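Local coordinates for protein vacuolar aminopeptidase 1 (Saccharomyces cerevisiae, PDB 5JGF) that removes single amino acids, preferably neutral or hydrophobic ones, from the N-termini of peptides as a dodecameric zinc aminopeptidase of the vacuole, at residues 363-371 against 445-456. Sequence-based numbering, arbitrary orientation.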
ATOM      1  N   PRO D 363     -29.471  19.588 -22.217  1.00 12.80           N
ATOM      2  CA  PRO D 363     -29.966  19.982 -23.536  1.00 11.77           C
ATOM      3  C   PRO D 363     -29.561  19.003 -24.634  1.00 13.19           C
ATOM      4  O   PRO D 363     -28.644  18.201 -24.463  1.00 11.68           O
ATOM      5  CB  PRO D 363     -29.320  21.342 -23.736  1.00 12.26           C
ATOM      6  CG  PRO D 363     -27.949  21.113 -23.150  1.00 11.78           C
ATOM      7  CD  PRO D 363     -28.247  20.338 -21.872  1.00 11.17           C
ATOM      8  N   VAL D 364     -30.261  19.078 -25.759  1.00 12.54           N
ATOM      9  CA  VAL D 364     -29.964  18.240 -26.909  1.00 13.19           C
ATOM     10  C   VAL D 364     -29.773  19.185 -28.091  1.00 13.21           C
ATOM     11  O   VAL D 364     -30.102  20.368 -28.007  1.00 12.60           O
ATOM     12  CB  VAL D 364     -31.096  17.229 -27.188  1.00 14.69           C
ATOM     13  CG1 VAL D 364     -31.240  16.289 -25.991  1.00 13.09           C
ATOM     14  CG2 VAL D 364     -32.408  17.953 -27.457  1.00 15.24           C
ATOM     15  N   PRO D 365     -29.236  18.679 -29.208  1.00 13.45           N
ATOM     16  CA  PRO D 365     -29.007  19.523 -30.385  1.00 13.66           C
ATOM     17  C   PRO D 365     -30.234  20.019 -31.147  1.00 14.22           C
ATOM     18  O   PRO D 365     -31.287  19.386 -31.146  1.00 12.84           O
ATOM     19  CB  PRO D 365     -28.133  18.641 -31.281  1.00 15.39           C
ATOM     20  CG  PRO D 365     -27.541  17.613 -30.334  1.00 15.32           C
ATOM     21  CD  PRO D 365     -28.681  17.331 -29.412  1.00 13.36           C
ATOM     22  N   ASN D 366     -30.060  21.166 -31.795  1.00 12.88           N
ATOM     23  CA  ASN D 366     -31.071  21.775 -32.656  1.00 13.65           C
ATOM     24  C   ASN D 366     -32.460  22.050 -32.093  1.00 14.60           C
ATOM     25  O   ASN D 366     -33.459  21.954 -32.812  1.00 14.70           O
ATOM     26  CB  ASN D 366     -31.184  20.927 -33.926  1.00 13.49           C
ATOM     27  CG  ASN D 366     -29.831  20.678 -34.565  1.00 13.59           C
ATOM     28  OD1 ASN D 366     -29.058  21.609 -34.779  1.00 14.80           O
ATOM     29  ND2 ASN D 366     -29.536  19.419 -34.866  1.00 12.37           N
ATOM     30  N   VAL D 367     -32.525  22.416 -30.821  1.00 13.38           N
ATOM     31  CA  VAL D 367     -33.803  22.717 -30.190  1.00 14.91           C
ATOM     32  C   VAL D 367     -33.899  24.194 -29.826  1.00 15.83           C
ATOM     33  O   VAL D 367     -34.851  24.874 -30.206  1.00 15.44           O
ATOM     34  CB  VAL D 367     -34.007  21.866 -28.922  1.00 15.15           C
ATOM     35  CG1 VAL D 367     -35.228  22.350 -28.150  1.00 16.14           C
ATOM     36  CG2 VAL D 367     -34.179  20.403 -29.317  1.00 14.57           C
ATOM     37  N   GLY D 368     -32.908  24.691 -29.093  1.00 14.82           N
ATOM     38  CA  GLY D 368     -32.927  26.087 -28.702  1.00 14.79           C
ATOM     39  C   GLY D 368     -31.915  26.424 -27.626  1.00 15.56           C
ATOM     40  O   GLY D 368     -31.108  25.582 -27.230  1.00 14.11           O
ATOM     41  N   ILE D 369     -31.973  27.661 -27.149  1.00 15.03           N
ATOM     42  CA  ILE D 369     -31.062  28.145 -26.119  1.00 15.01           C
ATOM     43  C   ILE D 369     -31.178  27.293 -24.857  1.00 14.84           C
ATOM     44  O   ILE D 369     -32.234  26.730 -24.570  1.00 14.78           O
ATOM     45  CB  ILE D 369     -31.370  29.631 -25.781  1.00 16.20           C
ATOM     46  CG1 ILE D 369     -30.126  30.314 -25.208  1.00 16.53           C
ATOM     47  CG2 ILE D 369     -32.545  29.720 -24.803  1.00 16.24           C
ATOM     48  CD1 ILE D 369     -29.041  30.578 -26.244  1.00 16.26           C
ATOM     49  N   THR D 370     -30.086  27.200 -24.105  1.00 13.97           N
ATOM     50  CA  THR D 370     -30.079  26.420 -22.877  1.00 12.75           C
ATOM     51  C   THR D 370     -29.820  27.306 -21.670  1.00 13.10           C
ATOM     52  O   THR D 370     -28.843  28.047 -21.625  1.00 13.49           O
ATOM     53  CB  THR D 370     -29.009  25.307 -22.924  1.00 11.08           C
ATOM     54  OG1 THR D 370     -29.329  24.396 -23.980  1.00 13.59           O
ATOM     55  CG2 THR D 370     -28.967  24.539 -21.596  1.00 13.06           C
ATOM     56  N   LEU D 371     -30.720  27.229 -20.700  1.00 12.51           N
ATOM     57  CA  LEU D 371     -30.602  28.007 -19.483  1.00 16.37           C
ATOM     58  C   LEU D 371     -29.632  27.269 -18.557  1.00 15.95           C
ATOM     59  O   LEU D 371     -29.745  26.053 -18.378  1.00 16.58           O
ATOM     60  CB  LEU D 371     -31.983  28.125 -18.837  1.00 19.52           C
ATOM     61  CG  LEU D 371     -32.388  29.411 -18.120  1.00 24.08           C
ATOM     62  CD1 LEU D 371     -32.035  30.638 -18.954  1.00 24.92           C
ATOM     63  CD2 LEU D 371     -33.888  29.349 -17.864  1.00 24.78           C
ATOM     64  N   GLY D 445     -25.161  21.595 -32.671  1.00 12.58           N
ATOM     65  CA  GLY D 445     -26.125  21.279 -33.708  1.00 12.94           C
ATOM     66  C   GLY D 445     -25.941  22.212 -34.891  1.00 14.27           C
ATOM     67  O   GLY D 445     -25.586  23.375 -34.714  1.00 13.07           O
ATOM     68  N   SER D 446     -26.179  21.714 -36.102  1.00 14.60           N
ATOM     69  CA  SER D 446     -26.039  22.554 -37.291  1.00 14.97           C
ATOM     70  C   SER D 446     -27.086  23.679 -37.329  1.00 16.17           C
ATOM     71  O   SER D 446     -26.889  24.686 -38.009  1.00 16.27           O
ATOM     72  CB  SER D 446     -26.139  21.700 -38.556  1.00 16.16           C
ATOM     73  OG  SER D 446     -27.352  20.968 -38.589  1.00 18.13           O
ATOM     74  N   LYS D 447     -28.189  23.510 -36.605  1.00 15.58           N
ATOM     75  CA  LYS D 447     -29.243  24.530 -36.538  1.00 16.47           C
ATOM     76  C   LYS D 447     -29.080  25.479 -35.345  1.00 17.50           C
ATOM     77  O   LYS D 447     -29.740  26.517 -35.267  1.00 16.50           O
ATOM     78  CB  LYS D 447     -30.630  23.875 -36.411  1.00 17.98           C
ATOM     79  CG  LYS D 447     -31.263  23.337 -37.681  1.00 21.28           C
ATOM     80  CD  LYS D 447     -32.775  23.137 -37.484  1.00 23.00           C
ATOM     81  CE  LYS D 447     -33.453  24.450 -37.076  1.00 23.58           C
ATOM     82  NZ  LYS D 447     -34.941  24.335 -37.100  1.00 26.78           N
ATOM     83  N   ASP D 448     -28.207  25.122 -34.411  1.00 14.77           N
ATOM     84  CA  ASP D 448     -28.033  25.927 -33.209  1.00 15.62           C
ATOM     85  C   ASP D 448     -27.516  27.354 -33.351  1.00 13.03           C
ATOM     86  O   ASP D 448     -27.886  28.222 -32.562  1.00 14.24           O
ATOM     87  CB  ASP D 448     -27.211  25.135 -32.188  1.00 14.99           C
ATOM     88  CG  ASP D 448     -28.041  24.050 -31.518  1.00 17.06           C
ATOM     89  OD1 ASP D 448     -27.587  22.891 -31.422  1.00 17.11           O
ATOM     90  OD2 ASP D 448     -29.169  24.366 -31.087  1.00 17.92           O
ATOM     91  N   VAL D 449     -26.677  27.620 -34.343  1.00 14.09           N
ATOM     92  CA  VAL D 449     -26.205  28.988 -34.537  1.00 15.76           C
ATOM     93  C   VAL D 449     -27.441  29.838 -34.856  1.00 14.63           C
ATOM     94  O   VAL D 449     -27.666  30.887 -34.249  1.00 14.95           O
ATOM     95  CB  VAL D 449     -25.206  29.090 -35.713  1.00 16.73           C
ATOM     96  CG1 VAL D 449     -24.855  30.549 -35.973  1.00 19.10           C
ATOM     97  CG2 VAL D 449     -23.943  28.299 -35.392  1.00 16.33           C
ATOM     98  N   GLY D 450     -28.249  29.357 -35.797  1.00 14.93           N
ATOM     99  CA  GLY D 450     -29.455  30.071 -36.187  1.00 16.19           C
ATOM    100  C   GLY D 450     -30.473  30.200 -35.069  1.00 15.15           C
ATOM    101  O   GLY D 450     -31.085  31.254 -34.898  1.00 15.59           O
ATOM    102  N   LEU D 451     -30.671  29.129 -34.306  1.00 14.04           N
ATOM    103  CA  LEU D 451     -31.629  29.173 -33.209  1.00 14.67           C
ATOM    104  C   LEU D 451     -31.145  30.161 -32.146  1.00 14.27           C
ATOM    105  O   LEU D 451     -31.951  30.818 -31.482  1.00 14.03           O
ATOM    106  CB  LEU D 451     -31.812  27.774 -32.608  1.00 15.21           C
ATOM    107  CG  LEU D 451     -32.507  26.762 -33.532  1.00 16.23           C
ATOM    108  CD1 LEU D 451     -32.422  25.368 -32.930  1.00 17.11           C
ATOM    109  CD2 LEU D 451     -33.963  27.164 -33.742  1.00 16.29           C
ATOM    110  N   GLY D 452     -29.826  30.264 -31.997  1.00 13.66           N
ATOM    111  CA  GLY D 452     -29.258  31.188 -31.031  1.00 13.36           C
ATOM    112  C   GLY D 452     -29.523  32.622 -31.457  1.00 14.07           C
ATOM    113  O   GLY D 452     -29.995  33.443 -30.666  1.00 13.67           O
ATOM    114  N   VAL D 453     -29.215  32.924 -32.715  1.00 14.70           N
ATOM    115  CA  VAL D 453     -29.445  34.262 -33.251  1.00 15.85           C
ATOM    116  C   VAL D 453     -30.916  34.634 -33.079  1.00 15.79           C
ATOM    117  O   VAL D 453     -31.246  35.742 -32.653  1.00 15.87           O
ATOM    118  CB  VAL D 453     -29.097  34.332 -34.755  1.00 16.15           C
ATOM    119  CG1 VAL D 453     -29.528  35.685 -35.330  1.00 16.74           C
ATOM    120  CG2 VAL D 453     -27.600  34.132 -34.955  1.00 15.71           C
ATOM    121  N   LYS D 454     -31.794  33.696 -33.410  1.00 16.48           N
ATOM    122  CA  LYS D 454     -33.229  33.925 -33.307  1.00 17.61           C
ATOM    123  C   LYS D 454     -33.628  34.281 -31.881  1.00 17.54           C
ATOM    124  O   LYS D 454     -34.385  35.225 -31.655  1.00 16.41           O
ATOM    125  CB  LYS D 454     -33.993  32.683 -33.779  1.00 18.53           C
ATOM    126  CG  LYS D 454     -35.507  32.845 -33.791  1.00 21.53           C
ATOM    127  CD  LYS D 454     -36.174  31.656 -34.479  1.00 24.19           C
ATOM    128  CE  LYS D 454     -37.164  30.949 -33.566  1.00 28.18           C
ATOM    129  NZ  LYS D 454     -38.274  31.837 -33.121  1.00 27.67           N
ATOM    130  N   PHE D 455     -33.109  33.539 -30.911  1.00 15.80           N
ATOM    131  CA  PHE D 455     -33.440  33.820 -29.525  1.00 16.10           C
ATOM    132  C   PHE D 455     -32.931  35.188 -29.073  1.00 15.59           C
ATOM    133  O   PHE D 455     -33.676  35.966 -28.479  1.00 16.01           O
ATOM    134  CB  PHE D 455     -32.863  32.750 -28.600  1.00 15.61           C
ATOM    135  CG  PHE D 455     -33.061  33.058 -27.151  1.00 16.02           C
ATOM    136  CD1 PHE D 455     -34.312  32.912 -26.564  1.00 16.65           C
ATOM    137  CD2 PHE D 455     -32.013  33.554 -26.388  1.00 15.80           C
ATOM    138  CE1 PHE D 455     -34.517  33.262 -25.235  1.00 17.90           C
ATOM    139  CE2 PHE D 455     -32.207  33.908 -25.058  1.00 15.62           C
ATOM    140  CZ  PHE D 455     -33.462  33.763 -24.480  1.00 16.35           C
ATOM    141  N   PHE D 456     -31.661  35.479 -29.349  1.00 15.69           N
ATOM    142  CA  PHE D 456     -31.064  36.751 -28.948  1.00 14.37           C
ATOM    143  C   PHE D 456     -31.736  37.938 -29.627  1.00 17.40           C
ATOM    144  O   PHE D 456     -31.834  39.021 -29.045  1.00 17.18           O
ATOM    145  CB  PHE D 456     -29.565  36.752 -29.267  1.00 16.11           C
ATOM    146  CG  PHE D 456     -28.763  35.801 -28.418  1.00 15.62           C
ATOM    147  CD1 PHE D 456     -27.720  35.066 -28.972  1.00 14.82           C
ATOM    148  CD2 PHE D 456     -29.045  35.649 -27.064  1.00 16.00           C
ATOM    149  CE1 PHE D 456     -26.970  34.188 -28.191  1.00 15.77           C
ATOM    150  CE2 PHE D 456     -28.300  34.773 -26.272  1.00 17.24           C
ATOM    151  CZ  PHE D 456     -27.264  34.042 -26.837  1.00 15.83           C
TER
HETATM  152  O   HOH W   1     -30.282  23.031 -29.127  1.00 11.67           O
HETATM  153  O   HOH W   2     -35.446  23.394 -34.560  1.00 44.63           O
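Asn366 and Asp448 hold together the loop before strand 369-372 and the start of helix 448-468. Both belong to the M18 zinc-aminopeptidase domain, where this long helix packs beside the large mixed sheet. The two residues share the polar contact. The CB of Asn366 meets Lys447 CB at 3.9 Å, the two side chains crossing at about a right angle. CG touches both Lys447 CB and Gly445 CA. From there OD1 accepts a hydrogen bond from Lys447 N at 2.8 Å, the donor tilted from the carbonyl plane. At the other branch, ND2 bonds to His254 O, just before strand 255-258 of the small antiparallel sheet. With both ends of the amide engaged, its rotation is fixed.

Asp448 answers from the helix. Its CG is anti to its own carbonyl carbon (chi1 -76°), which lets the carboxylate reach the loop backbone. OD1 takes the N-H of Asn366 at 3.0 Å, nearly straight at 170°. The donor comes on the syn side but out of the carboxylate plane. Gly445 N adds a weak bond to the same oxygen. A water bonds to OD2 and to Val364 O, and accepts from Val367 N, so the buried carboxylate meets the loop directly and through solvent. A second water joins Asn366 O to Lys447 NZ.

Farther along, the contact turns apolar. Leu451 CD1 rests against Asn366 C, the carbonyl carbon, at 3.4 Å. Ile369 points at the helix and divides its branches between two rings. CG1 touches Phe455 CD2, and CD1 meets Phe456 CZ at 3.9 Å. Phe456 also packs on helix 261-278. Ile369 CG2 makes a CH-pi contact, 3.9 Å from the centroid of the Phe455 ring and only 3° off its normal.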